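PDB 4K3C: outer membrane protein assembly factor BamA from Haemophilus ducreyi, which probably assembles and inserts beta-barrel proteins into the outer membrane as part of the Bam complex. Local coordinates for residues A[227-232]-A[242-247]. Numbering follows the deposited sequence.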
# COMPACT_ATOMS: atom_id res chain seq x y z
N TYR A 227 1.78 17.90 12.01
CA TYR A 227 2.73 18.37 12.98
C TYR A 227 3.44 17.13 13.56
O TYR A 227 2.80 16.12 13.86
CB TYR A 227 1.96 19.17 14.03
CG TYR A 227 2.64 19.36 15.37
CD1 TYR A 227 3.85 20.03 15.47
CD2 TYR A 227 2.05 18.89 16.53
CE1 TYR A 227 4.46 20.22 16.70
CE2 TYR A 227 2.65 19.07 17.75
CZ TYR A 227 3.86 19.73 17.83
OH TYR A 227 4.46 19.91 19.06
N GLU A 228 4.75 17.18 13.67
CA GLU A 228 5.47 16.11 14.33
C GLU A 228 6.37 16.71 15.39
O GLU A 228 7.07 17.68 15.13
CB GLU A 228 6.31 15.27 13.35
CG GLU A 228 7.22 14.25 14.06
CD GLU A 228 8.06 13.39 13.12
OE1 GLU A 228 8.18 12.16 13.37
OE2 GLU A 228 8.62 13.93 12.15
N ASP A 229 6.33 16.12 16.58
CA ASP A 229 7.24 16.49 17.65
C ASP A 229 8.19 15.34 17.93
O ASP A 229 7.84 14.44 18.68
CB ASP A 229 6.48 16.86 18.92
CG ASP A 229 7.36 17.49 19.97
OD1 ASP A 229 8.32 18.20 19.59
OD2 ASP A 229 7.11 17.29 21.18
N TYR A 230 9.38 15.39 17.32
CA TYR A 230 10.41 14.34 17.42
C TYR A 230 11.39 14.61 18.56
O TYR A 230 11.82 15.75 18.76
CB TYR A 230 11.19 14.25 16.12
CG TYR A 230 12.16 13.12 16.04
CD1 TYR A 230 11.73 11.83 15.79
CD2 TYR A 230 13.54 13.33 16.16
CE1 TYR A 230 12.63 10.77 15.70
CE2 TYR A 230 14.45 12.27 16.05
CZ TYR A 230 13.98 10.99 15.82
OH TYR A 230 14.84 9.92 15.72
N ASP A 231 11.72 13.56 19.30
CA ASP A 231 12.68 13.67 20.39
C ASP A 231 13.30 12.33 20.66
O ASP A 231 12.66 11.40 21.11
CB ASP A 231 12.03 14.20 21.66
CG ASP A 231 13.03 14.32 22.81
OD1 ASP A 231 14.18 13.83 22.69
OD2 ASP A 231 12.64 14.90 23.86
N ASN A 232 14.60 12.32 20.49
CA ASN A 232 15.37 11.15 20.15
C ASN A 232 16.22 10.70 21.34
O ASN A 232 16.94 9.70 21.29
CB ASN A 232 16.22 11.59 18.96
CG ASN A 232 17.21 10.59 18.55
OD1 ASN A 232 18.40 10.75 18.82
ND2 ASN A 232 16.75 9.55 17.86
N LYS A 242 16.43 17.38 19.03
CA LYS A 242 14.98 17.55 19.07
C LYS A 242 14.51 18.30 17.83
O LYS A 242 15.07 19.33 17.48
CB LYS A 242 14.54 18.25 20.35
CG LYS A 242 14.63 17.34 21.57
CD LYS A 242 14.86 18.14 22.86
CE LYS A 242 15.44 17.28 23.96
NZ LYS A 242 15.56 18.05 25.22
N ARG A 243 13.49 17.76 17.17
CA ARG A 243 12.95 18.37 15.96
C ARG A 243 11.45 18.55 16.06
O ARG A 243 10.72 17.64 16.44
CB ARG A 243 13.26 17.53 14.73
CG ARG A 243 13.04 18.26 13.42
CD ARG A 243 13.00 17.31 12.25
NE ARG A 243 11.89 16.37 12.36
CZ ARG A 243 12.01 15.05 12.47
NH1 ARG A 243 10.93 14.29 12.57
NH2 ARG A 243 13.22 14.48 12.48
N LYS A 244 11.00 19.74 15.73
CA LYS A 244 9.58 20.03 15.76
C LYS A 244 9.27 20.42 14.34
O LYS A 244 9.92 21.30 13.78
CB LYS A 244 9.30 21.20 16.70
CG LYS A 244 7.89 21.32 17.23
CD LYS A 244 7.83 22.41 18.31
CE LYS A 244 6.49 22.48 19.04
NZ LYS A 244 6.48 23.52 20.10
N THR A 245 8.33 19.74 13.71
CA THR A 245 8.04 20.18 12.37
C THR A 245 6.57 20.24 12.04
O THR A 245 5.77 19.43 12.51
CB THR A 245 8.80 19.40 11.30
OG1 THR A 245 7.87 18.98 10.29
CG2 THR A 245 9.50 18.21 11.88
N TYR A 246 6.23 21.25 11.24
CA TYR A 246 4.90 21.38 10.68
C TYR A 246 5.06 21.45 9.18
O TYR A 246 6.09 21.90 8.68
CB TYR A 246 4.23 22.66 11.15
CG TYR A 246 4.56 23.14 12.54
CD1 TYR A 246 5.70 23.90 12.79
CD2 TYR A 246 3.69 22.91 13.59
CE1 TYR A 246 5.98 24.40 14.06
CE2 TYR A 246 3.96 23.40 14.87
CZ TYR A 246 5.10 24.14 15.11
OH TYR A 246 5.36 24.62 16.39
N GLY A 247 4.03 21.04 8.46
CA GLY A 247 4.07 21.14 7.02
C GLY A 247 2.70 20.87 6.44
O GLY A 247 1.75 20.64 7.18
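Tyr227 to Asp231 run antiparallel to Lys242 to Tyr246, the strand axes 4.7 Å apart, as the two arms of a beta hairpin in the wall of the Omp85 barrel. The hydrogen-bonded pairs are Glu228–Thr245 and Tyr230–Arg243, each joined by two N–H···O=C bonds, Glu228 N to Thr245 O measuring 2.7 Å. Their side chains share one face of the sheet, where Arg243 serves two partners. Its chain bends at chi3, turning NE toward strand 227-231, and the NH1/NH2 end then meets Glu228 and Tyr230. NH1 meets OE2 of Glu228 in a salt bridge of doubtful, very short length, with the carboxylate plane turned 53° from that of the guanidinium; the other oxygen, OE1, is hydrogen-bonded to Ser202 of the neighbouring strand 202-211. The same guanidinium lies flat on the Tyr230 ring, planes 15° apart and centres separated by 4.7 Å, a cation-pi stack in which NH2 lies over the CG and CD2 side of the face and CB of Tyr230 lies under the guanidinium, offset toward its rim.

The opposite face carries Tyr227, Asp229, Asp231, Lys242, Lys244 and Tyr246. The rings of Tyr227 and Tyr246 point the same way, an offset pair with little ring overlap, planes at 19°, and meet through CD1 of Tyr227 and CE2 of Tyr246. Lys244 passes the edge of the Tyr227 ring with CG, and its CE comes near the hydroxyl oxygen. Asp231 and Lys242 lie side by side, but OD2 and NZ remain 4.5 Å apart, too far for a salt bridge, while OD1 of Asp231 is hydrogen-bonded to OG of Ser233.

Charge is thus handled differently on the two faces: Glu228 and Tyr230 would restrain one guanidinium, the carboxylate offsetting its charge and the ring favouring it through cation-pi attraction, whereas the lysines touch their neighbours mainly through methylenes.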